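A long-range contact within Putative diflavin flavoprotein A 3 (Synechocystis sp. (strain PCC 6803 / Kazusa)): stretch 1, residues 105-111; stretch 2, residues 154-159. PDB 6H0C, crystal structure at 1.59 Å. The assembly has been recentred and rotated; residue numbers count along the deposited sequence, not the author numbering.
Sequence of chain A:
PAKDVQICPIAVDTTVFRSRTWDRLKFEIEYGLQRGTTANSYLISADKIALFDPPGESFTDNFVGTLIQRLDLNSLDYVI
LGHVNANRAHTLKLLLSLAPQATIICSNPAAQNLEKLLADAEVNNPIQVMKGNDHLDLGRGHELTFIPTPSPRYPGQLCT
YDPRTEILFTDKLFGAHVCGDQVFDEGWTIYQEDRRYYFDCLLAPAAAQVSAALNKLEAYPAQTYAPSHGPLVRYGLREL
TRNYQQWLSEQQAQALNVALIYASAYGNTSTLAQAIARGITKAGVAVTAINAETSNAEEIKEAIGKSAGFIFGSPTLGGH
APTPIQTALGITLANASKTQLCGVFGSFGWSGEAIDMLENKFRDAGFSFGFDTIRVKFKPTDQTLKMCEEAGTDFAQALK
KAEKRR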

# COMPACT_ATOMS: atom_id res chain seq x y z
N ILE A 105 7.35 -2.49 17.07
CA ILE A 105 7.90 -1.23 16.60
C ILE A 105 7.17 -0.79 15.32
O ILE A 105 7.16 -1.53 14.33
N CYS A 106 6.58 0.41 15.34
CA CYS A 106 5.82 0.86 14.17
C CYS A 106 5.51 2.36 14.21
O CYS A 106 5.80 3.04 15.19
N SER A 107 4.90 2.86 13.15
CA SER A 107 4.53 4.27 13.09
C SER A 107 3.28 4.54 13.92
O SER A 107 2.61 3.62 14.38
N ASN A 108 2.97 5.81 14.09
CA ASN A 108 1.82 6.18 14.90
C ASN A 108 0.50 5.76 14.26
O ASN A 108 -0.37 5.20 14.95
N PRO A 109 0.32 6.02 12.95
CA PRO A 109 -0.90 5.54 12.30
C PRO A 109 -1.02 4.01 12.35
O PRO A 109 -2.13 3.49 12.54
N ALA A 110 0.10 3.30 12.20
CA ALA A 110 0.10 1.84 12.29
C ALA A 110 -0.31 1.38 13.68
O ALA A 110 -1.06 0.42 13.84
N ALA A 111 0.19 2.07 14.70
CA ALA A 111 -0.15 1.75 16.08
C ALA A 111 -1.65 1.88 16.32
O ALA A 111 -2.27 1.01 16.94
N TYR A 154 -1.21 3.15 2.43
CA TYR A 154 -0.40 2.69 3.56
C TYR A 154 -0.14 3.84 4.52
O TYR A 154 0.97 4.37 4.58
N PRO A 155 -1.18 4.21 5.27
CA PRO A 155 -1.08 5.37 6.16
C PRO A 155 -0.02 5.18 7.24
O PRO A 155 0.58 6.16 7.72
N GLY A 156 0.23 3.93 7.62
CA GLY A 156 1.18 3.66 8.68
C GLY A 156 2.56 3.28 8.17
O GLY A 156 3.38 2.77 8.93
N GLN A 157 2.82 3.52 6.89
CA GLN A 157 4.05 3.02 6.31
C GLN A 157 5.28 3.66 6.96
O GLN A 157 5.32 4.86 7.21
N LEU A 158 6.28 2.82 7.21
CA LEU A 158 7.47 3.20 7.95
C LEU A 158 8.69 2.55 7.35
O LEU A 158 8.77 1.33 7.29
N CYS A 159 9.64 3.36 6.88
CA CYS A 159 10.90 2.82 6.37
C CYS A 159 11.96 2.88 7.46
O CYS A 159 11.86 3.67 8.39

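Side chains pack where the turn at Tyr154-Gln157 and the strand start that follows it meet the start of the helix that begins after Ser107. Tyr154 opens a type I beta turn that closes at Gln157, with Gln157 N donating to Tyr154 O at 3.1 Å. Its side chain (chi1 m, -59°) stays out of reach of stretch 1, and its hydroxyl is hydrogen-bonded elsewhere in the structure. Pro155 sets its CA-to-CB bond sideways to the contact, and its ring has a C-gamma exo pucker. It meets Pro109, also C-gamma exo, whose CA-to-CB bond points toward stretch 2; the two CB atoms, Pro109 CB and Pro155 CB, lie 4.5 Å apart in a loose apolar contact. Closer still is the backbone, with Pro109 CB 3.4 Å from Pro155 O.

At Gly156 the two backbones come nearest by CA position, Gly156 CA lying 4.2 Å from Ala110 CA. With no side chain, it lets the first turn of the helix lie against bare backbone: Gly156 CA is 3.7 Å from Ala110 N and 3.8 Å from Pro109 CB. A CB ideally placed on Gly156 would fall 2.8 Å from Ala110 CB, a clash. The carbonyl of Gly156 is the polar centre of the contact. Ser107, its CA-to-CB bond pointing toward stretch 2 and its chi1 p (78°), donates from OG to Gly156 O at 2.8 Å. The same Ser107 OG accepts from Ala110 N at 3.2 Å, with an N-H...acceptor angle of 161°, and so caps the helix; one hydroxyl thus ties the helix start to the turn. Water 1 adds a second link, accepting from Ser107 N at 2.9 Å and donating to Gly156 O at 2.7 Å, so that the carbonyl receives two hydrogen bonds, one direct and one through solvent.

The CA-to-CB bond of Gln157 points away from stretch 1, with chi1 and chi2 both t, and its NE2 is hydrogen-bonded elsewhere in the structure. Leu158, the first residue of the strand, has its CA-to-CB bond pointing toward stretch 1, with chi1 t and chi2 p. Leu158 CD2 packs 3.8 Å from Ser107 N and 3.9 Å from Cys106 C, while Leu158 CB sits 4.2 Å from Ser107 CB, so the leucine covers the backbone leading into the cap. The CA-to-CB bond of Cys106 itself (chi1 p) points sideways, and its side chain comes no nearer than 5.1 Å to stretch 2. Cys159 (chi1 m) is out of reach of stretch 1, and the contact ends with the leucine. Together the two stretches bury 250 Å², counting both sides.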

# COMPACT_ATOMS: atom_id res chain seq x y z
CB ILE A 105 9.41 -1.34 16.30
CG1 ILE A 105 10.16 -1.85 17.53
CG2 ILE A 105 9.95 -0.00 15.82
CD1 ILE A 105 10.02 -0.96 18.74
CB CYS A 106 4.52 0.06 14.05
SG CYS A 106 3.35 0.34 15.41
CB SER A 107 4.29 4.70 11.65
OG SER A 107 3.02 4.26 11.22
CB ASN A 108 1.81 7.67 15.18
CG ASN A 108 0.76 8.06 16.18
OD1 ASN A 108 0.91 7.80 17.37
ND2 ASN A 108 -0.33 8.65 15.70
CB PRO A 109 -0.76 6.04 10.85
CG PRO A 109 0.16 7.23 10.96
CD PRO A 109 1.14 6.86 12.05
CB ALA A 110 1.47 1.28 11.91
CB ALA A 111 0.62 2.64 17.05
CB TYR A 154 0.92 2.09 3.06
CG TYR A 154 0.66 0.92 2.15
CD1 TYR A 154 0.19 -0.28 2.67
CD2 TYR A 154 0.82 1.04 0.78
CE1 TYR A 154 -0.09 -1.35 1.83
CE2 TYR A 154 0.54 -0.03 -0.07
CZ TYR A 154 0.10 -1.23 0.47
OH TYR A 154 -0.17 -2.30 -0.35
CB PRO A 155 -2.48 5.46 6.78
CG PRO A 155 -3.36 4.74 5.81
CD PRO A 155 -2.52 3.62 5.29
CB GLN A 157 4.09 3.26 4.80
CG GLN A 157 5.29 2.61 4.12
CD GLN A 157 5.22 2.76 2.62
OE1 GLN A 157 4.56 1.97 1.95
NE2 GLN A 157 5.88 3.78 2.10
CB LEU A 158 7.32 2.80 9.41
CG LEU A 158 8.49 3.16 10.33
CD1 LEU A 158 8.53 4.67 10.57
CD2 LEU A 158 8.38 2.40 11.64
CB CYS A 159 11.38 3.60 5.14
SG CYS A 159 10.29 3.50 3.69
O HOH W 1 4.56 1.19 10.84